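Local coordinates for protein TRAP dicarboxylate transporter-DctP subunit (Marinobacter aquaeolei, PDB 4PFI) that probably captures an acidic solute in the periplasm and delivers it to a TRAP-type membrane transporter, at residues Val36-Leu42 and Arg68-Phe74; Gly148-Gly153 and Ala247-Glu253. One frame throughout, in Å; residues are numbered along the deposited sequence.

Contact 1: residues Val36-Leu42 and Arg68-Phe74; sequences VTWRFAL and RIEVDVF
The carbonyl O of Arg68 lies 3.3 Å from CB of Val36, at the start of a parallel strand pair. Ile69 follows and lays its methyl over the indole of Trp38: CG2, anti to the backbone N, sits 3.7 Å from the centroid of the five-membered ring, nearly on its normal, while CD1 only touches CZ2 at the rim of the six-membered one. Glu70 takes up the regular parallel pattern, its N bonding to Val36 O and its O accepting from Trp38 N; its side chain runs alongside that of Thr37. Val71 joins Trp38 and Phe40 on the apolar face, bringing CG1 to 4.3 Å from Phe40 CB. Asp72 bridges Trp38 O and Phe40 N through its backbone. Val73 then meets Leu42, CG1 to CD1 at 3.8 Å. Phe74 closes the pair: with CG anti to its carbonyl carbon (chi1 -63°), the ring runs back along the strand and puts its CE2 rim over one face of the Arg39 guanidinium, the planes 46° apart; Arg39 NH1 is 3.6 Å from Phe74 CZ, while Arg39 NE is held by Ser93 O. One water donates to both Leu42 O and Phe74 O. The pair forms a beta-alpha-beta unit with helix 49-65, which touches Ile69 and Leu42; helix 263-296 lies against Trp38 and Ile69, and strand 96-99 hydrogen-bonds to the other edge of strand 37-41.

Contact 2: residues Gly148-Gly153 and Ala247-Glu253; sequences GLQLLG and ASVVANE
Leu152 and Gly153 both face the single residue Val249, a beta bulge that puts one extra residue into an antiparallel pairing. Val249 O accepts from Leu152 N, and Val249 N donates to Gly153 O at 3.0 Å, tilted 30° from the carbonyl plane. The helical psi of Leu152 (-23°) makes the kink, and the extended Gly153 after it has backbone angles that leave no room for a CB beside the carbonyl O of Leu152. The kink also turns Leu152 toward the partner strand, where CD1 rests 3.9 Å from Ala251 CB and close to Val249 CG1. Just before the bulge Leu151 pairs with Val250 and Gln150 with Ala251 in normal antiparallel register, the latter a hydrogen-bonded pair, each N to the other's O at 2.7 Å. Bent at chi2 (64°), the Gln150 side chain brings NE2 to the O of the next residue, Leu151, donating from above the carbonyl plane. At the far end the extended Glu253 side chain reaches across to Gly148, the positive-phi residue that ends helix 134-145 in a Schellman motif. Glu253 OE1 lies 3.0 Å from Gly148 CA, and Glu253 OE2 accepts from His145 ND1. An alanine in place of Glu253 is likely to leave His145 ND1 without its carboxylate mate and to open a gap beside Gly148. Helix 134-145 packs on Leu151 and Val250 through Tyr144, helix 253-257 touches Gln150 and Leu152 through Phe256, and strand 96-99 hydrogen-bonds to the opposite edge of strand 244-252.

From the N terminus, the chain runs through strand 37-41 and helix 49-65 into strand 70-74, where contact 1 closes a short local loop. Contact 2 opens only later, at the end of helix 134-145, and closes a much longer one when strand 244-252 returns to strand 149-164. The two loops are therefore in series, neither nested nor crossed. In space they belong to one mixed sheet: strand 96-99 lies between strand 37-41 and strand 244-252, joining the N-terminal beta-alpha-beta unit to the late-returning strand. A second tie is Trp255, just past contact 2, which meets Trp38 of contact 1 edge-to-face.

Contact 1: residues Val36-Leu42 and Arg68-Phe74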
ATOM      1  N   VAL A  36     -29.775   7.533   4.616  1.00 43.99           N
ATOM      2  CA  VAL A  36     -28.604   8.383   4.421  1.00 48.33           C
ATOM      3  C   VAL A  36     -27.403   7.596   3.904  1.00 52.24           C
ATOM      4  O   VAL A  36     -27.124   6.484   4.355  1.00 49.63           O
ATOM      5  CB  VAL A  36     -28.165   9.060   5.713  1.00 45.31           C
ATOM      6  CG1 VAL A  36     -27.166  10.148   5.406  1.00 45.81           C
ATOM      7  CG2 VAL A  36     -29.355   9.619   6.452  1.00 50.72           C
ATOM      8  N   THR A  37     -26.662   8.203   2.983  1.00 51.95           N
ATOM      9  CA  THR A  37     -25.688   7.462   2.193  1.00 49.08           C
ATOM     10  C   THR A  37     -24.249   7.956   2.334  1.00 46.38           C
ATOM     11  O   THR A  37     -23.963   9.149   2.217  1.00 44.04           O
ATOM     12  CB  THR A  37     -26.076   7.486   0.707  1.00 47.58           C
ATOM     13  OG1 THR A  37     -26.955   6.390   0.433  1.00 48.34           O
ATOM     14  CG2 THR A  37     -24.844   7.370  -0.177  1.00 48.90           C
ATOM     15  N   TRP A  38     -23.351   7.009   2.584  1.00 39.76           N
ATOM     16  CA  TRP A  38     -21.925   7.277   2.612  1.00 39.44           C
ATOM     17  C   TRP A  38     -21.326   6.642   1.357  1.00 40.05           C
ATOM     18  O   TRP A  38     -21.590   5.480   1.071  1.00 39.32           O
ATOM     19  CB  TRP A  38     -21.284   6.672   3.864  1.00 37.36           C
ATOM     20  CG  TRP A  38     -21.599   7.381   5.145  1.00 42.50           C
ATOM     21  CD1 TRP A  38     -22.474   8.421   5.318  1.00 48.35           C
ATOM     22  CD2 TRP A  38     -21.051   7.105   6.438  1.00 42.55           C
ATOM     23  NE1 TRP A  38     -22.502   8.806   6.634  1.00 47.74           N
ATOM     24  CE2 TRP A  38     -21.641   8.013   7.347  1.00 46.15           C
ATOM     25  CE3 TRP A  38     -20.121   6.178   6.918  1.00 43.62           C
ATOM     26  CZ2 TRP A  38     -21.330   8.025   8.709  1.00 46.90           C
ATOM     27  CZ3 TRP A  38     -19.815   6.187   8.272  1.00 47.29           C
ATOM     28  CH2 TRP A  38     -20.418   7.107   9.152  1.00 48.62           C
ATOM     29  N   ARG A  39     -20.527   7.406   0.618  1.00 39.40           N
ATOM     30  CA  ARG A  39     -19.909   6.928  -0.615  1.00 38.41           C
ATOM     31  C   ARG A  39     -18.432   6.618  -0.392  1.00 37.74           C
ATOM     32  O   ARG A  39     -17.655   7.511  -0.053  1.00 38.88           O
ATOM     33  CB  ARG A  39     -20.031   7.995  -1.697  1.00 35.95           C
ATOM     34  CG  ARG A  39     -21.448   8.435  -1.952  1.00 40.66           C
ATOM     35  CD  ARG A  39     -21.487   9.785  -2.652  1.00 45.49           C
ATOM     36  NE  ARG A  39     -20.778   9.781  -3.932  1.00 46.68           N
ATOM     37  CZ  ARG A  39     -21.234   9.203  -5.041  1.00 49.53           C
ATOM     38  NH1 ARG A  39     -22.401   8.568  -5.022  1.00 48.24           N
ATOM     39  NH2 ARG A  39     -20.523   9.252  -6.169  1.00 48.18           N
ATOM     40  N   PHE A  40     -18.054   5.363  -0.629  1.00 35.06           N
ATOM     41  CA  PHE A  40     -16.724   4.851  -0.317  1.00 31.85           C
ATOM     42  C   PHE A  40     -16.024   4.371  -1.599  1.00 31.53           C
ATOM     43  O   PHE A  40     -16.365   3.328  -2.137  1.00 31.53           O
ATOM     44  CB  PHE A  40     -16.858   3.667   0.654  1.00 30.97           C
ATOM     45  CG  PHE A  40     -15.565   3.258   1.329  1.00 31.78           C
ATOM     46  CD1 PHE A  40     -14.343   3.690   0.859  1.00 30.93           C
ATOM     47  CD2 PHE A  40     -15.585   2.419   2.439  1.00 31.94           C
ATOM     48  CE1 PHE A  40     -13.174   3.308   1.484  1.00 29.42           C
ATOM     49  CE2 PHE A  40     -14.416   2.036   3.064  1.00 29.76           C
ATOM     50  CZ  PHE A  40     -13.211   2.479   2.585  1.00 29.58           C
ATOM     51  N   ALA A  41     -15.045   5.124  -2.081  1.00 27.98           N
ATOM     52  CA  ALA A  41     -14.362   4.785  -3.329  1.00 28.01           C
ATOM     53  C   ALA A  41     -13.102   3.930  -3.100  1.00 26.15           C
ATOM     54  O   ALA A  41     -12.350   4.155  -2.164  1.00 25.85           O
ATOM     55  CB  ALA A  41     -13.995   6.063  -4.078  1.00 28.32           C
ATOM     56  N   LEU A  42     -12.862   2.965  -3.975  1.00 27.50           N
ATOM     57  CA  LEU A  42     -11.685   2.105  -3.859  1.00 25.49           C
ATOM     58  C   LEU A  42     -10.742   2.296  -5.052  1.00 28.21           C
ATOM     59  O   LEU A  42     -11.203   2.526  -6.165  1.00 26.94           O
ATOM     60  CB  LEU A  42     -12.113   0.651  -3.842  1.00 23.94           C
ATOM     61  CG  LEU A  42     -13.266   0.267  -2.944  1.00 24.31           C
ATOM     62  CD1 LEU A  42     -13.532  -1.183  -3.155  1.00 23.93           C
ATOM     63  CD2 LEU A  42     -12.950   0.560  -1.493  1.00 28.45           C
ATOM     64  N   ARG A  68     -29.993   3.680   9.513  1.00 43.40           N
ATOM     65  CA  ARG A  68     -29.908   5.137   9.419  1.00 45.30           C
ATOM     66  C   ARG A  68     -28.755   5.582   8.486  1.00 48.12           C
ATOM     67  O   ARG A  68     -28.762   6.692   7.951  1.00 46.26           O
ATOM     68  CB  ARG A  68     -29.722   5.731  10.829  1.00 51.06           C
ATOM     69  CG  ARG A  68     -29.751   7.256  10.902  1.00 55.54           C
ATOM     70  CD  ARG A  68     -28.869   7.810  12.034  1.00 57.55           C
ATOM     71  NE  ARG A  68     -29.363   7.471  13.369  1.00 61.91           N
ATOM     72  CZ  ARG A  68     -28.813   7.903  14.503  1.00 61.60           C
ATOM     73  NH1 ARG A  68     -27.737   8.689  14.461  1.00 60.67           N
ATOM     74  NH2 ARG A  68     -29.336   7.548  15.679  1.00 58.54           N
ATOM     75  N   ILE A  69     -27.766   4.708   8.300  1.00 47.99           N
ATOM     76  CA  ILE A  69     -26.654   4.984   7.389  1.00 41.84           C
ATOM     77  C   ILE A  69     -26.435   3.803   6.465  1.00 36.39           C
ATOM     78  O   ILE A  69     -26.246   2.685   6.904  1.00 35.28           O
ATOM     79  CB  ILE A  69     -25.349   5.300   8.147  1.00 41.35           C
ATOM     80  CG1 ILE A  69     -25.453   6.675   8.809  1.00 42.02           C
ATOM     81  CG2 ILE A  69     -24.130   5.269   7.202  1.00 41.12           C
ATOM     82  CD1 ILE A  69     -24.612   6.811  10.064  1.00 42.47           C
ATOM     83  N   GLU A  70     -26.503   4.056   5.169  1.00 37.94           N
ATOM     84  CA  GLU A  70     -26.223   3.022   4.193  1.00 41.72           C
ATOM     85  C   GLU A  70     -24.888   3.355   3.533  1.00 41.06           C
ATOM     86  O   GLU A  70     -24.531   4.529   3.419  1.00 41.66           O
ATOM     87  CB  GLU A  70     -27.328   2.956   3.148  1.00 49.82           C
ATOM     88  CG  GLU A  70     -27.401   1.601   2.481  1.00 59.04           C
ATOM     89  CD  GLU A  70     -28.072   1.645   1.124  1.00 65.60           C
ATOM     90  OE1 GLU A  70     -28.613   2.715   0.758  1.00 66.78           O
ATOM     91  OE2 GLU A  70     -28.048   0.606   0.419  1.00 67.76           O
ATOM     92  N   VAL A  71     -24.153   2.337   3.098  1.00 37.17           N
ATOM     93  CA  VAL A  71     -22.837   2.575   2.511  1.00 36.07           C
ATOM     94  C   VAL A  71     -22.771   2.034   1.086  1.00 31.38           C
ATOM     95  O   VAL A  71     -22.988   0.857   0.839  1.00 31.66           O
ATOM     96  CB  VAL A  71     -21.688   1.974   3.372  1.00 34.17           C
ATOM     97  CG1 VAL A  71     -20.345   2.273   2.744  1.00 34.06           C
ATOM     98  CG2 VAL A  71     -21.726   2.530   4.776  1.00 35.09           C
ATOM     99  N   ASP A  72     -22.474   2.915   0.147  1.00 32.71           N
ATOM    100  CA  ASP A  72     -22.306   2.502  -1.231  1.00 38.68           C
ATOM    101  C   ASP A  72     -20.828   2.386  -1.516  1.00 37.40           C
ATOM    102  O   ASP A  72     -20.076   3.348  -1.355  1.00 36.21           O
ATOM    103  CB  ASP A  72     -22.990   3.481  -2.183  1.00 45.37           C
ATOM    104  CG  ASP A  72     -24.469   3.172  -2.363  1.00 55.42           C
ATOM    105  OD1 ASP A  72     -25.120   2.766  -1.373  1.00 56.59           O
ATOM    106  OD2 ASP A  72     -24.980   3.318  -3.497  1.00 59.65           O
ATOM    107  N   VAL A  73     -20.417   1.181  -1.894  1.00 37.71           N
ATOM    108  CA  VAL A  73     -19.024   0.892  -2.199  1.00 34.52           C
ATOM    109  C   VAL A  73     -18.786   0.974  -3.701  1.00 35.79           C
ATOM    110  O   VAL A  73     -19.497   0.345  -4.491  1.00 37.87           O
ATOM    111  CB  VAL A  73     -18.618  -0.503  -1.679  1.00 31.45           C
ATOM    112  CG1 VAL A  73     -17.194  -0.884  -2.149  1.00 28.61           C
ATOM    113  CG2 VAL A  73     -18.693  -0.530  -0.177  1.00 27.47           C
ATOM    114  N   PHE A  74     -17.772   1.756  -4.072  1.00 31.85           N
ATOM    115  CA  PHE A  74     -17.405   1.985  -5.462  1.00 30.71           C
ATOM    116  C   PHE A  74     -16.002   1.436  -5.774  1.00 31.72           C
ATOM    117  O   PHE A  74     -14.997   2.132  -5.618  1.00 31.94           O
ATOM    118  CB  PHE A  74     -17.474   3.480  -5.778  1.00 34.00           C
ATOM    119  CG  PHE A  74     -18.859   4.058  -5.641  1.00 36.02           C
ATOM    120  CD1 PHE A  74     -19.796   3.897  -6.644  1.00 36.21           C
ATOM    121  CD2 PHE A  74     -19.230   4.736  -4.496  1.00 38.90           C
ATOM    122  CE1 PHE A  74     -21.086   4.412  -6.507  1.00 38.69           C
ATOM    123  CE2 PHE A  74     -20.518   5.258  -4.358  1.00 40.87           C
ATOM    124  CZ  PHE A  74     -21.439   5.091  -5.367  1.00 39.11           C
TER
HETATM  125  O   HOH W   1     -13.392   3.893  -7.034  1.00 19.68           O

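Contact 2: residues Gly148-Gly153 and Ala247-Glu253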
ATOM      1  N   GLY A 148      -6.000  18.886   2.203  1.00 47.75           N
ATOM      2  CA  GLY A 148      -7.444  18.960   2.368  1.00 45.84           C
ATOM      3  C   GLY A 148      -8.125  17.619   2.613  1.00 46.05           C
ATOM      4  O   GLY A 148      -9.239  17.384   2.141  1.00 49.14           O
ATOM      5  N   LEU A 149      -7.468  16.748   3.370  1.00 41.65           N
ATOM      6  CA  LEU A 149      -8.007  15.419   3.619  1.00 37.18           C
ATOM      7  C   LEU A 149      -8.006  15.058   5.102  1.00 36.99           C
ATOM      8  O   LEU A 149      -7.088  15.402   5.846  1.00 39.15           O
ATOM      9  CB  LEU A 149      -7.221  14.365   2.819  1.00 36.33           C
ATOM     10  CG  LEU A 149      -7.387  14.408   1.296  1.00 37.61           C
ATOM     11  CD1 LEU A 149      -6.388  13.476   0.620  1.00 39.41           C
ATOM     12  CD2 LEU A 149      -8.812  14.061   0.895  1.00 39.03           C
ATOM     13  N   GLN A 150      -9.038  14.343   5.531  1.00 37.01           N
ATOM     14  CA  GLN A 150      -9.059  13.812   6.884  1.00 40.77           C
ATOM     15  C   GLN A 150      -8.524  12.371   6.876  1.00 38.77           C
ATOM     16  O   GLN A 150      -9.161  11.478   6.326  1.00 35.24           O
ATOM     17  CB  GLN A 150     -10.477  13.864   7.469  1.00 38.66           C
ATOM     18  CG  GLN A 150     -10.569  13.335   8.885  1.00 43.18           C
ATOM     19  CD  GLN A 150      -9.765  14.160   9.880  1.00 47.84           C
ATOM     20  OE1 GLN A 150     -10.051  15.337  10.094  1.00 49.50           O
ATOM     21  NE2 GLN A 150      -8.757  13.542  10.496  1.00 48.09           N
ATOM     22  N   LEU A 151      -7.348  12.164   7.475  1.00 36.98           N
ATOM     23  CA  LEU A 151      -6.763  10.821   7.620  1.00 35.23           C
ATOM     24  C   LEU A 151      -7.465  10.081   8.749  1.00 38.27           C
ATOM     25  O   LEU A 151      -7.545  10.594   9.855  1.00 42.01           O
ATOM     26  CB  LEU A 151      -5.262  10.903   7.922  1.00 31.98           C
ATOM     27  CG  LEU A 151      -4.613   9.571   8.323  1.00 33.10           C
ATOM     28  CD1 LEU A 151      -4.477   8.634   7.123  1.00 29.53           C
ATOM     29  CD2 LEU A 151      -3.267   9.782   9.008  1.00 33.35           C
ATOM     30  N   LEU A 152      -7.970   8.880   8.465  1.00 36.10           N
ATOM     31  CA  LEU A 152      -8.682   8.076   9.461  1.00 29.98           C
ATOM     32  C   LEU A 152      -7.857   6.877   9.925  1.00 33.33           C
ATOM     33  O   LEU A 152      -8.091   6.341  11.004  1.00 33.61           O
ATOM     34  CB  LEU A 152     -10.022   7.593   8.901  1.00 29.79           C
ATOM     35  CG  LEU A 152     -10.977   8.709   8.451  1.00 34.76           C
ATOM     36  CD1 LEU A 152     -12.287   8.139   7.898  1.00 32.27           C
ATOM     37  CD2 LEU A 152     -11.246   9.680   9.604  1.00 32.38           C
ATOM     38  N   GLY A 153      -6.904   6.436   9.106  1.00 33.50           N
ATOM     39  CA  GLY A 153      -6.116   5.270   9.457  1.00 28.70           C
ATOM     40  C   GLY A 153      -5.363   4.640   8.302  1.00 30.66           C
ATOM     41  O   GLY A 153      -5.455   5.076   7.151  1.00 31.26           O
ATOM     42  N   ALA A 247      -2.242   1.082   2.533  1.00 21.49           N
ATOM     43  CA  ALA A 247      -3.179   2.042   1.950  1.00 21.85           C
ATOM     44  C   ALA A 247      -3.789   2.927   3.050  1.00 25.69           C
ATOM     45  O   ALA A 247      -3.987   2.463   4.171  1.00 27.78           O
ATOM     46  CB  ALA A 247      -4.272   1.312   1.210  1.00 21.27           C
ATOM     47  N   SER A 248      -4.075   4.193   2.722  1.00 25.57           N
ATOM     48  CA  SER A 248      -4.720   5.140   3.642  1.00 26.23           C
ATOM     49  C   SER A 248      -6.219   5.109   3.475  1.00 27.74           C
ATOM     50  O   SER A 248      -6.709   5.006   2.348  1.00 28.62           O
ATOM     51  CB  SER A 248      -4.308   6.587   3.311  1.00 26.95           C
ATOM     52  OG  SER A 248      -3.144   6.992   3.978  1.00 31.98           O
ATOM     53  N   VAL A 249      -6.959   5.248   4.571  1.00 29.17           N
ATOM     54  CA  VAL A 249      -8.381   5.580   4.460  1.00 30.44           C
ATOM     55  C   VAL A 249      -8.551   7.063   4.773  1.00 32.36           C
ATOM     56  O   VAL A 249      -8.197   7.521   5.855  1.00 35.46           O
ATOM     57  CB  VAL A 249      -9.278   4.734   5.405  1.00 33.45           C
ATOM     58  CG1 VAL A 249     -10.743   5.210   5.322  1.00 33.98           C
ATOM     59  CG2 VAL A 249      -9.175   3.247   5.080  1.00 27.17           C
ATOM     60  N   VAL A 250      -9.084   7.821   3.827  1.00 33.18           N
ATOM     61  CA  VAL A 250      -9.245   9.262   4.015  1.00 32.89           C
ATOM     62  C   VAL A 250     -10.704   9.697   3.875  1.00 36.05           C
ATOM     63  O   VAL A 250     -11.522   9.014   3.258  1.00 33.28           O
ATOM     64  CB  VAL A 250      -8.389  10.070   2.996  1.00 32.76           C
ATOM     65  CG1 VAL A 250      -6.915   9.840   3.246  1.00 29.64           C
ATOM     66  CG2 VAL A 250      -8.787   9.730   1.560  1.00 29.20           C
ATOM     67  N   ALA A 251     -11.017  10.857   4.442  1.00 36.05           N
ATOM     68  CA  ALA A 251     -12.362  11.401   4.339  1.00 39.26           C
ATOM     69  C   ALA A 251     -12.337  12.880   3.995  1.00 42.64           C
ATOM     70  O   ALA A 251     -11.397  13.613   4.333  1.00 36.05           O
ATOM     71  CB  ALA A 251     -13.134  11.179   5.629  1.00 39.39           C
ATOM     72  N   ASN A 252     -13.391  13.310   3.316  1.00 45.80           N
ATOM     73  CA  ASN A 252     -13.631  14.728   3.125  1.00 50.42           C
ATOM     74  C   ASN A 252     -13.534  15.488   4.456  1.00 49.52           C
ATOM     75  O   ASN A 252     -14.113  15.094   5.472  1.00 49.92           O
ATOM     76  CB  ASN A 252     -14.986  14.965   2.469  1.00 54.28           C
ATOM     77  CG  ASN A 252     -15.243  16.430   2.209  1.00 58.26           C
ATOM     78  OD1 ASN A 252     -15.918  17.101   2.989  1.00 63.29           O
ATOM     79  ND2 ASN A 252     -14.674  16.945   1.122  1.00 57.23           N
ATOM     80  N   GLU A 253     -12.774  16.572   4.433  1.00 50.24           N
ATOM     81  CA  GLU A 253     -12.369  17.266   5.643  1.00 56.28           C
ATOM     82  C   GLU A 253     -13.537  17.884   6.404  1.00 61.36           C
ATOM     83  O   GLU A 253     -13.553  17.897   7.641  1.00 59.58           O
ATOM     84  CB  GLU A 253     -11.389  18.360   5.264  1.00 61.79           C
ATOM     85  CG  GLU A 253     -10.397  18.686   6.328  1.00 65.74           C
ATOM     86  CD  GLU A 253      -9.137  19.243   5.728  1.00 67.78           C
ATOM     87  OE1 GLU A 253      -9.228  19.855   4.641  1.00 67.61           O
ATOM     88  OE2 GLU A 253      -8.056  19.044   6.316  1.00 70.37           O
TER